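Local coordinates for putative pyrazinamidase/nicotinamidase (Streptococcus mutans, PDB 3S2S), which probably hydrolyses nicotinamide to nicotinic acid, and the drug pyrazinamide likewise, as a zinc-binding amidase of the isochorismatase family, at residues T85-E98 and W134-T146. Numbering follows the deposited sequence.
Sequences TIDGHDEGDDFHPE and WMDKRHYSAFSGT. With ZN (zinc ion), chain E.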
# COMPACT_ATOMS: atom_id res chain seq x y z
N THR A 85 -12.04 -12.28 -9.47
CA THR A 85 -11.99 -10.95 -8.85
C THR A 85 -13.07 -10.14 -9.56
O THR A 85 -12.96 -9.81 -10.74
CB THR A 85 -10.60 -10.33 -8.99
OG1 THR A 85 -10.26 -10.18 -10.37
CG2 THR A 85 -9.58 -11.23 -8.29
N ILE A 86 -14.14 -9.88 -8.81
CA ILE A 86 -15.41 -9.53 -9.43
C ILE A 86 -16.01 -8.27 -8.84
O ILE A 86 -16.29 -8.20 -7.64
CB ILE A 86 -16.45 -10.66 -9.21
CG1 ILE A 86 -15.88 -12.02 -9.64
CG2 ILE A 86 -17.77 -10.34 -9.92
CD1 ILE A 86 -15.60 -12.16 -11.15
N ASP A 87 -16.24 -7.29 -9.71
CA ASP A 87 -16.90 -6.05 -9.33
C ASP A 87 -18.17 -6.37 -8.53
O ASP A 87 -18.97 -7.23 -8.92
CB ASP A 87 -17.34 -5.34 -10.60
CG ASP A 87 -16.67 -4.00 -10.80
OD1 ASP A 87 -15.56 -3.74 -10.25
OD2 ASP A 87 -17.28 -3.23 -11.56
N GLY A 88 -18.37 -5.66 -7.42
CA GLY A 88 -19.58 -5.82 -6.62
C GLY A 88 -20.03 -4.45 -6.14
O GLY A 88 -19.39 -3.88 -5.25
N HIS A 89 -21.09 -3.92 -6.74
CA HIS A 89 -21.46 -2.53 -6.51
C HIS A 89 -22.76 -2.37 -5.75
O HIS A 89 -23.57 -3.31 -5.66
CB HIS A 89 -21.57 -1.76 -7.84
CG HIS A 89 -20.25 -1.51 -8.51
ND1 HIS A 89 -19.23 -0.82 -7.89
CD2 HIS A 89 -19.80 -1.83 -9.74
CE1 HIS A 89 -18.19 -0.75 -8.71
NE2 HIS A 89 -18.51 -1.35 -9.84
N ASP A 90 -22.93 -1.19 -5.17
CA ASP A 90 -24.19 -0.79 -4.55
C ASP A 90 -24.81 0.32 -5.39
O ASP A 90 -24.15 1.29 -5.78
CB ASP A 90 -23.97 -0.29 -3.13
CG ASP A 90 -23.15 -1.25 -2.28
OD1 ASP A 90 -23.69 -2.31 -1.91
OD2 ASP A 90 -21.98 -0.94 -1.98
N GLU A 91 -26.10 0.21 -5.65
CA GLU A 91 -26.77 1.16 -6.53
C GLU A 91 -26.69 2.63 -6.12
O GLU A 91 -26.41 3.49 -6.95
CB GLU A 91 -28.23 0.76 -6.70
CG GLU A 91 -28.42 -0.32 -7.70
CD GLU A 91 -29.81 -0.90 -7.61
OE1 GLU A 91 -30.38 -0.83 -6.50
OE2 GLU A 91 -30.32 -1.42 -8.62
N GLY A 92 -26.95 2.92 -4.86
CA GLY A 92 -27.10 4.33 -4.50
C GLY A 92 -25.81 5.14 -4.39
O GLY A 92 -25.86 6.37 -4.25
N ASP A 93 -24.67 4.48 -4.50
CA ASP A 93 -23.47 4.97 -3.81
C ASP A 93 -22.80 6.23 -4.34
O ASP A 93 -21.86 6.17 -5.15
CB ASP A 93 -22.44 3.88 -3.66
CG ASP A 93 -21.42 4.21 -2.56
OD1 ASP A 93 -21.42 5.36 -2.08
OD2 ASP A 93 -20.67 3.31 -2.18
N ASP A 94 -23.23 7.38 -3.83
CA ASP A 94 -22.67 8.65 -4.26
C ASP A 94 -21.25 8.88 -3.75
O ASP A 94 -20.59 9.82 -4.17
CB ASP A 94 -23.59 9.80 -3.83
CG ASP A 94 -24.92 9.78 -4.56
OD1 ASP A 94 -24.91 9.79 -5.82
OD2 ASP A 94 -25.97 9.76 -3.89
N PHE A 95 -20.77 8.00 -2.86
CA PHE A 95 -19.40 8.11 -2.36
C PHE A 95 -18.38 7.43 -3.26
O PHE A 95 -17.17 7.65 -3.11
CB PHE A 95 -19.28 7.58 -0.93
CG PHE A 95 -19.77 8.54 0.11
CD1 PHE A 95 -19.11 9.74 0.32
CD2 PHE A 95 -20.89 8.25 0.86
CE1 PHE A 95 -19.57 10.63 1.26
CE2 PHE A 95 -21.35 9.14 1.81
CZ PHE A 95 -20.69 10.32 2.01
N HIS A 96 -18.86 6.63 -4.19
CA HIS A 96 -17.99 6.00 -5.18
C HIS A 96 -17.94 6.85 -6.45
O HIS A 96 -18.97 7.09 -7.08
CB HIS A 96 -18.55 4.62 -5.51
CG HIS A 96 -17.55 3.71 -6.17
ND1 HIS A 96 -16.52 4.18 -6.96
CD2 HIS A 96 -17.43 2.36 -6.15
CE1 HIS A 96 -15.80 3.16 -7.39
NE2 HIS A 96 -16.32 2.05 -6.91
N PRO A 97 -16.74 7.31 -6.84
CA PRO A 97 -16.57 8.17 -8.03
C PRO A 97 -17.12 7.51 -9.29
O PRO A 97 -17.52 8.19 -10.23
CB PRO A 97 -15.05 8.30 -8.16
CG PRO A 97 -14.53 8.08 -6.79
CD PRO A 97 -15.47 7.14 -6.10
N GLU A 98 -17.14 6.18 -9.28
CA GLU A 98 -17.51 5.43 -10.46
C GLU A 98 -19.00 5.57 -10.74
O GLU A 98 -19.45 5.41 -11.88
CB GLU A 98 -17.13 3.96 -10.24
CG GLU A 98 -17.04 3.13 -11.51
CD GLU A 98 -16.85 1.68 -11.21
OE1 GLU A 98 -17.64 0.87 -11.72
OE2 GLU A 98 -15.92 1.35 -10.45
N TRP A 134 -13.06 -16.47 -4.50
CA TRP A 134 -13.93 -15.41 -5.01
C TRP A 134 -13.66 -14.16 -4.19
O TRP A 134 -13.70 -14.20 -2.95
CB TRP A 134 -15.40 -15.79 -4.87
CG TRP A 134 -16.36 -14.71 -5.35
CD1 TRP A 134 -16.72 -13.57 -4.68
CD2 TRP A 134 -17.10 -14.69 -6.58
NE1 TRP A 134 -17.62 -12.85 -5.42
CE2 TRP A 134 -17.87 -13.51 -6.59
CE3 TRP A 134 -17.18 -15.56 -7.68
CZ2 TRP A 134 -18.72 -13.17 -7.65
CZ3 TRP A 134 -18.03 -15.23 -8.74
CH2 TRP A 134 -18.78 -14.04 -8.72
N MET A 135 -13.36 -13.06 -4.88
CA MET A 135 -13.08 -11.80 -4.22
C MET A 135 -13.92 -10.71 -4.80
O MET A 135 -13.84 -10.44 -5.99
CB MET A 135 -11.60 -11.41 -4.40
CG MET A 135 -10.67 -12.26 -3.62
SD MET A 135 -8.99 -11.69 -3.93
CE MET A 135 -8.14 -12.77 -2.78
N ASP A 136 -14.71 -10.04 -3.97
CA ASP A 136 -15.43 -8.87 -4.43
C ASP A 136 -14.51 -7.67 -4.51
O ASP A 136 -13.62 -7.49 -3.64
CB ASP A 136 -16.57 -8.53 -3.45
CG ASP A 136 -17.61 -9.65 -3.33
OD1 ASP A 136 -18.03 -10.21 -4.35
OD2 ASP A 136 -18.02 -9.96 -2.19
N LYS A 137 -14.71 -6.84 -5.53
CA LYS A 137 -13.90 -5.63 -5.64
C LYS A 137 -14.77 -4.45 -6.00
O LYS A 137 -15.87 -4.63 -6.53
CB LYS A 137 -12.75 -5.81 -6.67
CG LYS A 137 -13.22 -5.85 -8.13
CD LYS A 137 -12.04 -6.13 -9.07
CE LYS A 137 -12.47 -6.30 -10.52
NZ LYS A 137 -13.02 -5.03 -11.08
N ARG A 138 -14.29 -3.23 -5.72
CA ARG A 138 -15.06 -2.03 -6.03
C ARG A 138 -14.36 -1.10 -7.00
O ARG A 138 -15.00 -0.22 -7.55
CB ARG A 138 -15.40 -1.26 -4.74
CG ARG A 138 -16.39 -2.00 -3.87
CD ARG A 138 -16.65 -1.26 -2.56
NE ARG A 138 -17.35 0.00 -2.74
CZ ARG A 138 -16.77 1.20 -2.69
NH1 ARG A 138 -15.45 1.31 -2.49
NH2 ARG A 138 -17.51 2.28 -2.84
N HIS A 139 -13.04 -1.25 -7.15
CA HIS A 139 -12.31 -0.47 -8.15
C HIS A 139 -12.01 -1.36 -9.32
O HIS A 139 -12.31 -2.55 -9.31
CB HIS A 139 -10.99 0.10 -7.58
CG HIS A 139 -11.19 1.20 -6.58
ND1 HIS A 139 -10.22 1.56 -5.68
CD2 HIS A 139 -12.25 2.01 -6.34
CE1 HIS A 139 -10.67 2.56 -4.93
NE2 HIS A 139 -11.89 2.86 -5.32
N TYR A 140 -11.36 -0.80 -10.34
CA TYR A 140 -11.11 -1.59 -11.54
C TYR A 140 -10.04 -2.67 -11.31
O TYR A 140 -10.22 -3.86 -11.67
CB TYR A 140 -10.68 -0.64 -12.66
CG TYR A 140 -11.64 0.52 -12.88
CD1 TYR A 140 -12.93 0.30 -13.36
CD2 TYR A 140 -11.24 1.83 -12.65
CE1 TYR A 140 -13.80 1.36 -13.58
CE2 TYR A 140 -12.10 2.90 -12.86
CZ TYR A 140 -13.37 2.66 -13.34
OH TYR A 140 -14.22 3.73 -13.55
N SER A 141 -8.95 -2.29 -10.65
CA SER A 141 -7.91 -3.25 -10.31
C SER A 141 -8.35 -4.30 -9.27
O SER A 141 -8.95 -3.98 -8.25
CB SER A 141 -6.69 -2.52 -9.74
OG SER A 141 -5.76 -3.46 -9.21
N ALA A 142 -7.98 -5.55 -9.53
CA ALA A 142 -8.29 -6.64 -8.61
C ALA A 142 -7.54 -6.51 -7.28
O ALA A 142 -7.89 -7.20 -6.32
CB ALA A 142 -7.90 -7.96 -9.27
N PHE A 143 -6.52 -5.67 -7.23
CA PHE A 143 -5.70 -5.51 -6.02
C PHE A 143 -6.26 -4.43 -5.10
O PHE A 143 -5.97 -4.44 -3.90
CB PHE A 143 -4.25 -5.14 -6.37
CG PHE A 143 -3.45 -6.27 -6.96
CD1 PHE A 143 -2.81 -7.20 -6.12
CD2 PHE A 143 -3.36 -6.43 -8.34
CE1 PHE A 143 -2.07 -8.25 -6.67
CE2 PHE A 143 -2.63 -7.50 -8.89
CZ PHE A 143 -1.98 -8.41 -8.05
N SER A 144 -7.00 -3.48 -5.64
CA SER A 144 -7.34 -2.27 -4.89
C SER A 144 -8.42 -2.52 -3.84
O SER A 144 -9.56 -2.84 -4.18
CB SER A 144 -7.76 -1.14 -5.85
OG SER A 144 -7.95 0.07 -5.12
N GLY A 145 -8.05 -2.38 -2.56
CA GLY A 145 -9.04 -2.58 -1.49
C GLY A 145 -9.37 -4.05 -1.21
O GLY A 145 -10.32 -4.34 -0.50
N THR A 146 -8.60 -4.96 -1.81
CA THR A 146 -8.81 -6.40 -1.61
C THR A 146 -7.63 -7.00 -0.87
O THR A 146 -6.64 -6.29 -0.56
CB THR A 146 -8.93 -7.17 -2.95
OG1 THR A 146 -7.65 -7.17 -3.61
CG2 THR A 146 -10.03 -6.57 -3.85
ZN ZN E . -17.46 -1.21 -11.74
O HOH W 1 -15.43 -1.23 -10.77
O HOH W 2 -19.84 -1.90 -3.01
O HOH W 3 -20.33 1.09 -3.09
O HOH W 4 -16.36 -1.23 -13.57
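I86 and K137 join two parallel strands, 85-87 and 134-137, by backbone hydrogen bonds. I86 N donates to M135 O, K137 N to I86 O at 3.0 Å, and G88 N to K137 O at 2.8 Å. On one face of the sheet, I86 CG1 lies over the six-membered ring of W134, 3.7 Å from its centroid, a CH-pi contact. On the other face, A142 CB packs against T85, 3.4 Å from OG1, which has no polar partner.

K137 and D87 form a salt bridge, NZ to OD1 3.0 Å. CG of K137 lies between its backbone N and carbonyl carbon (chi1 71°). The chain then runs extended and bends only at its end, which brings NZ to D87. NZ meets D87 OD1 from above the carboxylate plane. NZ also donates hydrogen bonds to H139 O and Y140 O and forms a salt bridge with D43, so several acceptors fix it. In this isochorismatase-family alpha/beta fold, zinc and the cacodylate pocket lie near the C-terminal ends of these parallel strands. D43, K137 and C170 meet here, consistent with the Asp-Lys-Cys triad of the family.

The other oxygen of D87, OD2, binds zinc at 2.0 Å. H89 NE2, E98 OE1, H105 and two waters complete the site. One of these waters is also hydrogen-bonded to D87 OD1 and E98 OE2. E98 CG packs on Y140 OH, whose hydrogen bond goes to V210 O of a neighbouring subunit.

H96 NE2 donates to R138 O at 2.7 Å, nearly straight (163°) and in the ring plane. H96 CD2 sits over one face of the R138 guanidinium, 3.3 Å from NH2. That NH2 reaches D93 OD2 in a weak salt bridge and E154 of another subunit more strongly.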